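Local coordinates for uncharacterized protein PA2723 (Pseudomonas aeruginosa PAO1, PDB 6TCB) that is of unknown function but binds calcium ions and assembles as a pair of identical subunits, at residues N38-L41 with N42-Q46; E8-L11 with E12-K15; A76-R79 with L80-G84; A69-A72 with T73-R77. All coordinates share one frame; numbering follows the deposited sequence. Where two conformers were deposited one is given.

Contact 1: residues N38-L41 with N42-Q46; sequences NAYL and NARGQ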
loop_
_atom_site.group_PDB
_atom_site.type_symbol
_atom_site.label_atom_id
_atom_site.label_comp_id
_atom_site.label_asym_id
_atom_site.label_seq_id
_atom_site.Cartn_x
_atom_site.Cartn_y
_atom_site.Cartn_z
ATOM N N ASN A 38 -3.988 0.378 -9.305
ATOM C CA ASN A 38 -2.787 -0.447 -9.339
ATOM C C ASN A 38 -2.981 -1.679 -10.215
ATOM O O ASN A 38 -2.057 -2.096 -10.927
ATOM C CB ASN A 38 -2.335 -0.835 -7.938
ATOM C CG ASN A 38 -0.873 -1.170 -7.904
ATOM O OD1 ASN A 38 -0.032 -0.317 -8.181
ATOM N ND2 ASN A 38 -0.554 -2.413 -7.583
ATOM N N ALA A 39 -4.183 -2.258 -10.197
ATOM C CA ALA A 39 -4.466 -3.380 -11.088
ATOM C C ALA A 39 -4.422 -2.941 -12.545
ATOM O O ALA A 39 -3.977 -3.697 -13.417
ATOM C CB ALA A 39 -5.827 -3.992 -10.746
ATOM N N TYR A 40 -4.890 -1.719 -12.826
ATOM C CA TYR A 40 -4.862 -1.171 -14.173
ATOM C C TYR A 40 -3.430 -1.003 -14.655
ATOM O O TYR A 40 -3.082 -1.416 -15.765
ATOM C CB TYR A 40 -5.586 0.183 -14.186
ATOM C CG TYR A 40 -5.820 0.742 -15.571
ATOM C CD1 TYR A 40 -6.806 0.216 -16.388
ATOM C CD2 TYR A 40 -5.060 1.797 -16.062
ATOM C CE1 TYR A 40 -7.029 0.715 -17.674
ATOM C CE2 TYR A 40 -5.271 2.290 -17.330
ATOM C CZ TYR A 40 -6.257 1.756 -18.126
ATOM O OH TYR A 40 -6.465 2.264 -19.387
ATOM N N LEU A 41 -2.584 -0.383 -13.829
ATOM C CA LEU A 41 -1.178 -0.230 -14.190
ATOM C C LEU A 41 -0.550 -1.577 -14.527
ATOM O O LEU A 41 0.087 -1.739 -15.573
ATOM C CB LEU A 41 -0.420 0.431 -13.038
ATOM C CG LEU A 41 -0.712 1.914 -12.808
ATOM C CD1 LEU A 41 -0.082 2.344 -11.506
ATOM C CD2 LEU A 41 -0.243 2.793 -13.967
ATOM N N ASN A 42 -0.746 -2.572 -13.662
ATOM C CA ASN A 42 -0.130 -3.878 -13.891
ATOM C C ASN A 42 -0.691 -4.548 -15.136
ATOM O O ASN A 42 0.061 -5.144 -15.913
ATOM C CB ASN A 42 -0.279 -4.758 -12.645
ATOM C CG ASN A 42 0.715 -4.388 -11.555
ATOM O OD1 ASN A 42 1.919 -4.607 -11.698
ATOM N ND2 ASN A 42 0.227 -3.818 -10.474
ATOM N N ALA A 43 -1.998 -4.440 -15.364
ATOM C CA ALA A 43 -2.576 -5.052 -16.555
ATOM C C ALA A 43 -2.047 -4.418 -17.832
ATOM O O ALA A 43 -1.904 -5.109 -18.850
ATOM C CB ALA A 43 -4.098 -4.925 -16.509
ATOM N N ARG A 44 -1.762 -3.110 -17.806
ATOM C CA ARG A 44 -1.300 -2.378 -18.972
ATOM C C ARG A 44 0.220 -2.406 -19.119
ATOM O O ARG A 44 0.767 -1.640 -19.922
ATOM C CB ARG A 44 -1.771 -0.920 -18.928
ATOM C CG ARG A 44 -3.256 -0.678 -18.718
ATOM C CD ARG A 44 -4.125 -1.195 -19.848
ATOM N NE ARG A 44 -3.488 -1.159 -21.158
ATOM C CZ ARG A 44 -3.454 -0.096 -21.957
ATOM N NH1 ARG A 44 -2.858 -0.184 -23.139
ATOM N NH2 ARG A 44 -4.001 1.052 -21.578
ATOM N N GLY A 45 0.913 -3.242 -18.348
ATOM C CA GLY A 45 2.327 -3.478 -18.551
ATOM C C GLY A 45 3.259 -2.606 -17.743
ATOM O O GLY A 45 4.461 -2.571 -18.038
ATOM N N GLN A 46 2.752 -1.922 -16.732
ATOM C CA GLN A 46 3.529 -1.028 -15.884
ATOM C C GLN A 46 3.551 -1.643 -14.493
ATOM O O GLN A 46 2.670 -1.375 -13.675
ATOM C CB GLN A 46 2.885 0.354 -15.850
ATOM C CG GLN A 46 2.913 1.079 -17.175
ATOM C CD GLN A 46 4.323 1.307 -17.674
ATOM O OE1 GLN A 46 5.168 1.849 -16.962
ATOM N NE2 GLN A 46 4.582 0.906 -18.906
#
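N38 O is gripped twice by N42, once by its backbone and once by its side-chain amide, just before helix 33-43 ends in a Schellman motif. N42 ND2 donates at 2.9 Å to N38 O from well above the plane of the carbonyl, 45° out of it, while N42 N reaches the same oxygen from the opposite face. The side-chain bond is the more bent of the two, 135° at the hydrogen. N42 ND2 also donates to S48 O and N38 OD1 bonds S48 OG, so both asparagines tie the helix to the start of strand 48-53; their amide planes stand nearly perpendicular, 81° apart.

The motif itself is defined by two backbone bonds: Q46 N to L41 O at 2.9 Å, and G45 N to N42 O at 3.2 Å. G45 takes the positive phi that turns the chain out of the helix, where a CB would press on the preceding carbonyl oxygen.

R44 leaves helical geometry, yet R44 N still bonds Y40 O at 3.0 Å and makes a weak bond to L41 O. Y40 swings its CG anti to the backbone N, which lays the ring alongside the R44 side chain, while F7 of helix 3-18 meets it edge-to-face. A CH-pi contact sets R44 CG over the centre of the Y40 ring, 3.9 Å from its centroid.

Contact 2: residues E8-L11 with E12-K15; sequences EEHL and EIAK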
loop_
_atom_site.group_PDB
_atom_site.type_symbol
_atom_site.label_atom_id
_atom_site.label_comp_id
_atom_site.label_asym_id
_atom_site.label_seq_id
_atom_site.Cartn_x
_atom_site.Cartn_y
_atom_site.Cartn_z
ATOM N N GLU A 8 -6.863 5.961 -18.155
ATOM C CA GLU A 8 -5.919 6.035 -19.266
ATOM C C GLU A 8 -4.992 7.235 -19.134
ATOM O O GLU A 8 -3.779 7.129 -19.366
ATOM C CB GLU A 8 -6.676 6.105 -20.593
ATOM C CG GLU A 8 -7.315 4.790 -21.024
ATOM C CD GLU A 8 -8.464 4.964 -22.008
ATOM O OE1 GLU A 8 -8.642 6.079 -22.550
ATOM O OE2 GLU A 8 -9.194 3.975 -22.234
ATOM N N GLU A 9 -5.539 8.396 -18.787
ATOM C CA GLU A 9 -4.701 9.581 -18.712
ATOM C C GLU A 9 -3.756 9.513 -17.522
ATOM O O GLU A 9 -2.597 9.927 -17.621
ATOM C CB GLU A 9 -5.557 10.839 -18.673
ATOM C CG GLU A 9 -6.383 11.045 -19.929
ATOM C CD GLU A 9 -5.577 11.277 -21.197
ATOM O OE1 GLU A 9 -4.342 11.384 -21.148
ATOM O OE2 GLU A 9 -6.228 11.364 -22.259
ATOM N N HIS A 10 -4.230 9.013 -16.380
ATOM C CA HIS A 10 -3.331 8.842 -15.240
ATOM C C HIS A 10 -2.293 7.762 -15.498
ATOM O O HIS A 10 -1.181 7.855 -14.974
ATOM C CB HIS A 10 -4.132 8.625 -13.963
ATOM C CG HIS A 10 -4.699 9.899 -13.429
ATOM N ND1 HIS A 10 -3.979 10.741 -12.618
ATOM C CD2 HIS A 10 -5.862 10.536 -13.699
ATOM C CE1 HIS A 10 -4.702 11.817 -12.350
ATOM N NE2 HIS A 10 -5.845 11.719 -13.000
ATOM N N LEU A 11 -2.601 6.781 -16.348
ATOM C CA LEU A 11 -1.574 5.829 -16.764
ATOM C C LEU A 11 -0.459 6.543 -17.517
ATOM O O LEU A 11 0.720 6.222 -17.346
ATOM C CB LEU A 11 -2.188 4.737 -17.640
ATOM C CG LEU A 11 -1.234 3.848 -18.446
ATOM C CD1 LEU A 11 -0.397 2.978 -17.552
ATOM C CD2 LEU A 11 -2.024 2.992 -19.462
ATOM N N GLU A 12 -0.811 7.514 -18.362
ATOM C CA GLU A 12 0.214 8.229 -19.117
ATOM C C GLU A 12 1.093 9.059 -18.193
ATOM O O GLU A 12 2.307 9.150 -18.388
ATOM C CB GLU A 12 -0.427 9.068 -20.221
ATOM C CG GLU A 12 -1.115 8.228 -21.296
ATOM C CD GLU A 12 -0.163 7.287 -22.017
ATOM O OE1 GLU A 12 1.044 7.601 -22.083
ATOM O OE2 GLU A 12 -0.613 6.226 -22.505
ATOM N N ILE A 13 0.506 9.640 -17.151
ATOM C CA ILE A 13 1.307 10.338 -16.155
ATOM C C ILE A 13 2.229 9.363 -15.432
ATOM O O ILE A 13 3.435 9.601 -15.287
ATOM C CB ILE A 13 0.397 11.097 -15.176
ATOM C CG1 ILE A 13 -0.423 12.148 -15.914
ATOM C CG2 ILE A 13 1.258 11.707 -14.089
ATOM C CD1 ILE A 13 -1.558 12.732 -15.096
ATOM N N ALA A 14 1.667 8.251 -14.954
ATOM C CA ALA A 14 2.469 7.229 -14.299
ATOM C C ALA A 14 3.619 6.769 -15.183
ATOM O O ALA A 14 4.754 6.648 -14.718
ATOM C CB ALA A 14 1.591 6.029 -13.942
ATOM N N LYS A 15 3.355 6.529 -16.467
ATOM C CA LYS A 15 4.414 6.056 -17.355
ATOM C C LYS A 15 5.558 7.057 -17.435
ATOM O O LYS A 15 6.731 6.662 -17.499
ATOM C CB LYS A 15 3.835 5.743 -18.736
ATOM C CG LYS A 15 3.095 4.411 -18.745
ATOM C CD LYS A 15 2.343 4.083 -20.031
ATOM C CE LYS A 15 2.705 4.961 -21.209
ATOM N NZ LYS A 15 2.013 4.471 -22.443
#
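K15 N donates to L11 O at 2.8 Å, the shortest of four consecutive i+4 to i backbone bonds in this part of helix 3-18. A14 N to H10 O follows at 2.9 Å and is almost straight, 172° at the hydrogen; E12 N to E8 O and I13 N to E9 O are both longer. Regular alpha-helical geometry thus holds throughout residues 8-15.

The side-chain ion pair runs along the surface: in the conformer given, K15 NZ donates at 3.2 Å to E12 OE2, meeting the syn side of the carboxylate and tilted 25° from its plane. E12 bends back at chi2, and the K15 chain bends at chi3, which brings the two charged ends together.

Packing begins at the aliphatic part of the same lysine. L11 and K15 cross at an angle, with L11 CD1 3.9 Å from K15 CD. H10 and I13 lie side by side, I13 CD1 coming 4.0 Å from H10 ND1. That nitrogen is hydrogen-bonded to Y24 OH, and F29 meets the imidazole edge-to-face.

The helix is amphipathic here, since L11 and A14 are buried against L41 of helix 33-43 while E9 and E12 face outward. In the conformer given, K15 can pair its charge with E12 while lending its methylenes to L11, and the bond to Y24, together with the ring of F29, should restrict rotation of the H10 imidazole.

Contact 3: residues A76-R79 with L80-G84; sequences ARAR and LREAG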
loop_
_atom_site.group_PDB
_atom_site.type_symbol
_atom_site.label_atom_id
_atom_site.label_comp_id
_atom_site.label_asym_id
_atom_site.label_seq_id
_atom_site.Cartn_x
_atom_site.Cartn_y
_atom_site.Cartn_z
ATOM N N ALA A 76 8.791 12.789 5.211
ATOM C CA ALA A 76 9.095 14.184 4.921
ATOM C C ALA A 76 7.908 14.895 4.290
ATOM O O ALA A 76 7.615 16.046 4.632
ATOM C CB ALA A 76 10.303 14.261 3.985
ATOM N N ARG A 77 7.230 14.238 3.349
ATOM C CA ARG A 77 6.028 14.802 2.751
ATOM C C ARG A 77 5.003 15.165 3.817
ATOM O O ARG A 77 4.347 16.206 3.725
ATOM C CB ARG A 77 5.438 13.782 1.771
ATOM C CG ARG A 77 6.237 13.584 0.492
ATOM C CD ARG A 77 5.762 12.390 -0.296
ATOM N NE ARG A 77 4.344 12.464 -0.638
ATOM C CZ ARG A 77 3.851 13.071 -1.713
ATOM N NH1 ARG A 77 4.655 13.693 -2.561
ATOM N NH2 ARG A 77 2.545 13.051 -1.936
ATOM N N ALA A 78 4.848 14.315 4.837
ATOM C CA ALA A 78 3.849 14.594 5.861
ATOM C C ALA A 78 4.201 15.858 6.631
ATOM O O ALA A 78 3.329 16.695 6.893
ATOM C CB ALA A 78 3.699 13.405 6.808
ATOM N N ARG A 79 5.466 16.015 7.014
ATOM C CA ARG A 79 5.856 17.229 7.723
ATOM C C ARG A 79 5.628 18.462 6.857
ATOM O O ARG A 79 5.178 19.504 7.355
ATOM C CB ARG A 79 7.321 17.128 8.148
ATOM C CG ARG A 79 7.612 16.019 9.157
ATOM C CD ARG A 79 6.680 16.107 10.357
ATOM N NE ARG A 79 7.155 15.328 11.496
ATOM C CZ ARG A 79 6.500 15.215 12.648
ATOM N NH1 ARG A 79 5.335 15.827 12.816
ATOM N NH2 ARG A 79 7.010 14.486 13.632
ATOM N N LEU A 80 5.943 18.381 5.564
ATOM C CA LEU A 80 5.805 19.539 4.694
ATOM C C LEU A 80 4.350 19.848 4.393
ATOM O O LEU A 80 3.964 21.024 4.337
ATOM C CB LEU A 80 6.616 19.291 3.426
ATOM C CG LEU A 80 8.127 19.274 3.694
ATOM C CD1 LEU A 80 8.840 18.691 2.483
ATOM C CD2 LEU A 80 8.650 20.655 4.019
ATOM N N ARG A 81 3.523 18.819 4.251
ATOM C CA ARG A 81 2.100 19.040 4.048
ATOM C C ARG A 81 1.486 19.722 5.263
ATOM O O ARG A 81 0.696 20.662 5.126
ATOM C CB ARG A 81 1.418 17.703 3.779
ATOM C CG ARG A 81 -0.069 17.826 3.447
ATOM C CD ARG A 81 -0.713 16.445 3.239
ATOM N NE ARG A 81 -0.092 15.702 2.145
ATOM C CZ ARG A 81 0.731 14.665 2.291
ATOM N NH1 ARG A 81 1.243 14.084 1.213
ATOM N NH2 ARG A 81 1.045 14.200 3.498
ATOM N N GLU A 82 1.834 19.270 6.463
ATOM C CA GLU A 82 1.311 19.895 7.676
ATOM C C GLU A 82 1.707 21.363 7.750
ATOM O O GLU A 82 0.964 22.193 8.293
ATOM C CB GLU A 82 1.836 19.147 8.905
ATOM C CG GLU A 82 1.348 17.704 9.020
ATOM C CD GLU A 82 2.202 16.859 9.960
ATOM O OE1 GLU A 82 3.056 17.432 10.670
ATOM O OE2 GLU A 82 2.028 15.620 9.980
ATOM N N ALA A 83 2.888 21.701 7.222
ATOM C CA ALA A 83 3.345 23.084 7.210
ATOM C C ALA A 83 2.644 23.919 6.146
ATOM O O ALA A 83 2.884 25.128 6.077
ATOM C CB ALA A 83 4.856 23.175 6.978
ATOM N N GLY A 84 1.826 23.302 5.298
ATOM C CA GLY A 84 1.026 24.020 4.327
ATOM C C GLY A 84 1.496 23.936 2.892
ATOM O O GLY A 84 0.906 24.598 2.036
HETATM O O HOH W 1 0.466 15.440 6.373
#
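R77 and R81, one turn apart near the end of helix 67-82, bring their guanidinium groups together at an angle, the planes 62° apart. R77 NH2 lies at the edge of the R81 group, in its plane, 3.6 Å from R81 NH1. R81 sends CG anti to its backbone nitrogen (chi1 -176°) and then bends at chi3, folding the guanidinium back along the helix until one face stands over R77 O. A water at the edge of the R81 group accepts from R81 NH2 and donates to A78 O, both at 3.2 Å, joining the side chain to the backbone.

R79 and E82 point the same way, side by side. E82 OE1 sits at the edge of the R79 guanidinium, in its plane, forming a salt bridge of 3.5 Å to R79 NH1, although the carboxylate plane is turned 89° from it. Both residues have a second deposited conformer, so the pairing belongs to one modelled state and is uncertain.

In the backbone, R81 N bonds R77 O at 2.8 Å, and the helix closes with a Schellman motif at G84, whose N reaches R81 O.

The closeness of R77 and R81 is consistent with D57, which forms salt bridges to both, and with E87, which pairs with R81. D57 and E87 probably let the two guanidinium groups share one negatively charged site, while W25 adds a cation-pi contact to R77.

Contact 4: residues A69-A72 with T73-R77; sequences AVRA and TARAR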
loop_
_atom_site.group_PDB
_atom_site.type_symbol
_atom_site.label_atom_id
_atom_site.label_comp_id
_atom_site.label_asym_id
_atom_site.label_seq_id
_atom_site.Cartn_x
_atom_site.Cartn_y
_atom_site.Cartn_z
ATOM N N ALA A 69 12.692 3.637 0.601
ATOM C CA ALA A 69 12.969 5.028 0.280
ATOM C C ALA A 69 11.679 5.805 0.055
ATOM O O ALA A 69 11.583 6.977 0.441
ATOM C CB ALA A 69 13.878 5.115 -0.941
ATOM N N VAL A 70 10.666 5.165 -0.541
ATOM C CA VAL A 70 9.364 5.813 -0.692
ATOM C C VAL A 70 8.742 6.094 0.674
ATOM O O VAL A 70 8.190 7.172 0.907
ATOM C CB VAL A 70 8.443 4.981 -1.601
ATOM C CG1 VAL A 70 7.067 5.591 -1.704
ATOM C CG2 VAL A 70 9.043 4.897 -2.991
ATOM N N ARG A 71 8.824 5.133 1.597
ATOM C CA ARG A 71 8.309 5.362 2.946
ATOM C C ARG A 71 9.055 6.495 3.637
ATOM O O ARG A 71 8.436 7.350 4.282
ATOM C CB ARG A 71 8.377 4.067 3.761
ATOM C CG ARG A 71 7.953 4.265 5.211
ATOM C CD ARG A 71 7.754 2.958 5.973
ATOM N NE ARG A 71 8.931 2.098 5.894
ATOM C CZ ARG A 71 9.014 0.868 6.397
ATOM N NH1 ARG A 71 7.990 0.316 7.035
ATOM N NH2 ARG A 71 10.136 0.187 6.239
ATOM N N ALA A 72 10.380 6.537 3.512
ATOM C CA ALA A 72 11.115 7.655 4.094
ATOM C C ALA A 72 10.650 8.975 3.491
ATOM O O ALA A 72 10.506 9.980 4.200
ATOM C CB ALA A 72 12.620 7.471 3.893
ATOM N N THR A 73 10.406 8.989 2.178
ATOM C CA THR A 73 9.919 10.190 1.508
ATOM C C THR A 73 8.574 10.622 2.085
ATOM O O THR A 73 8.334 11.820 2.289
ATOM C CB THR A 73 9.842 9.933 -0.004
ATOM O OG1 THR A 73 11.139 9.551 -0.512
ATOM C CG2 THR A 73 9.379 11.170 -0.773
ATOM N N ALA A 74 7.691 9.659 2.381
ATOM C CA ALA A 74 6.373 9.997 2.906
ATOM C C ALA A 74 6.469 10.690 4.254
ATOM O O ALA A 74 5.633 11.544 4.574
ATOM C CB ALA A 74 5.528 8.731 3.027
ATOM N N ARG A 75 7.460 10.324 5.072
ATOM C CA ARG A 75 7.634 10.990 6.364
ATOM C C ARG A 75 7.928 12.472 6.166
ATOM O O ARG A 75 7.362 13.332 6.853
ATOM C CB ARG A 75 8.756 10.311 7.156
ATOM C CG ARG A 75 8.476 8.850 7.469
ATOM C CD ARG A 75 9.552 8.228 8.340
ATOM N NE ARG A 75 9.253 6.830 8.633
ATOM C CZ ARG A 75 9.976 5.789 8.222
ATOM N NH1 ARG A 75 11.072 5.958 7.488
ATOM N NH2 ARG A 75 9.597 4.564 8.567
ATOM N N ALA A 76 8.791 12.789 5.211
ATOM C CA ALA A 76 9.095 14.184 4.921
ATOM C C ALA A 76 7.908 14.895 4.290
ATOM O O ALA A 76 7.615 16.046 4.632
ATOM C CB ALA A 76 10.303 14.261 3.985
ATOM N N ARG A 77 7.230 14.238 3.349
ATOM C CA ARG A 77 6.028 14.802 2.751
ATOM C C ARG A 77 5.003 15.165 3.817
ATOM O O ARG A 77 4.347 16.206 3.725
ATOM C CB ARG A 77 5.438 13.782 1.771
ATOM C CG ARG A 77 6.237 13.584 0.492
ATOM C CD ARG A 77 5.762 12.390 -0.296
ATOM N NE ARG A 77 4.344 12.464 -0.638
ATOM C CZ ARG A 77 3.851 13.071 -1.713
ATOM N NH1 ARG A 77 4.655 13.693 -2.561
ATOM N NH2 ARG A 77 2.545 13.051 -1.936
#
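A69 O is held by two donors of T73 in helix 67-82. T73 OG1 donates to A69 O at 2.8 Å and T73 N does so at 2.9 Å, reaching the oxygen from opposite faces of its plane. With OG1 beside the backbone nitrogen (chi1 -58°), the hydroxyl can bend back to the preceding turn; it also pairs with L94 N, tying down the chain's last residue. The backbone pattern continues with A74 N to V70 O at 2.9 Å. R75 N bonds R71 O at 3.2 Å, while A72 O receives weak bonds from R75 N and A76 N.

The charged groups that meet are R71 and R75, which run side by side with guanidinium planes 22° apart. R71 CG lies over one face of the R75 group, towards its rim, and R75 NH2 comes 3.6 Å from R71 CD and 3.7 Å from R71 NE. Opposing charge is supplied by D68, whose OD1 forms a salt bridge with R71 NH2. The same nitrogen bonds C65 O of the second subunit. R71 thus joins D68, a residue known to bind calcium, to the second subunit.

Nonpolar packing falls on the sheet side: V70 reaches V59 and V61 of strand 57-62 and L51 of strand 48-53, and A74 touches both L53 of strand 48-53 and W25 of strand 24-25.

In the fold
The four contacts are short pieces of three helices around an antiparallel sheet, two taking in the helix end, and run along the chain in the order contact 2, 1, 4, 3. Contacts 1 and 2, centres 10 Å apart, pack helix 33-43 and the loop after it against helix 3-18, L41 on L11 and Q46 on K15. Contacts 4 and 3 follow each other on helix 67-82, share A76 and R77, and have centres 11 Å apart. The two groups lie on opposite sides of the chain's centre, contacts 1 and 3 about 30 Å apart between centres. Contacts 1 and 4 both touch the second subunit, and contact 4 adjoins the calcium-binding residues.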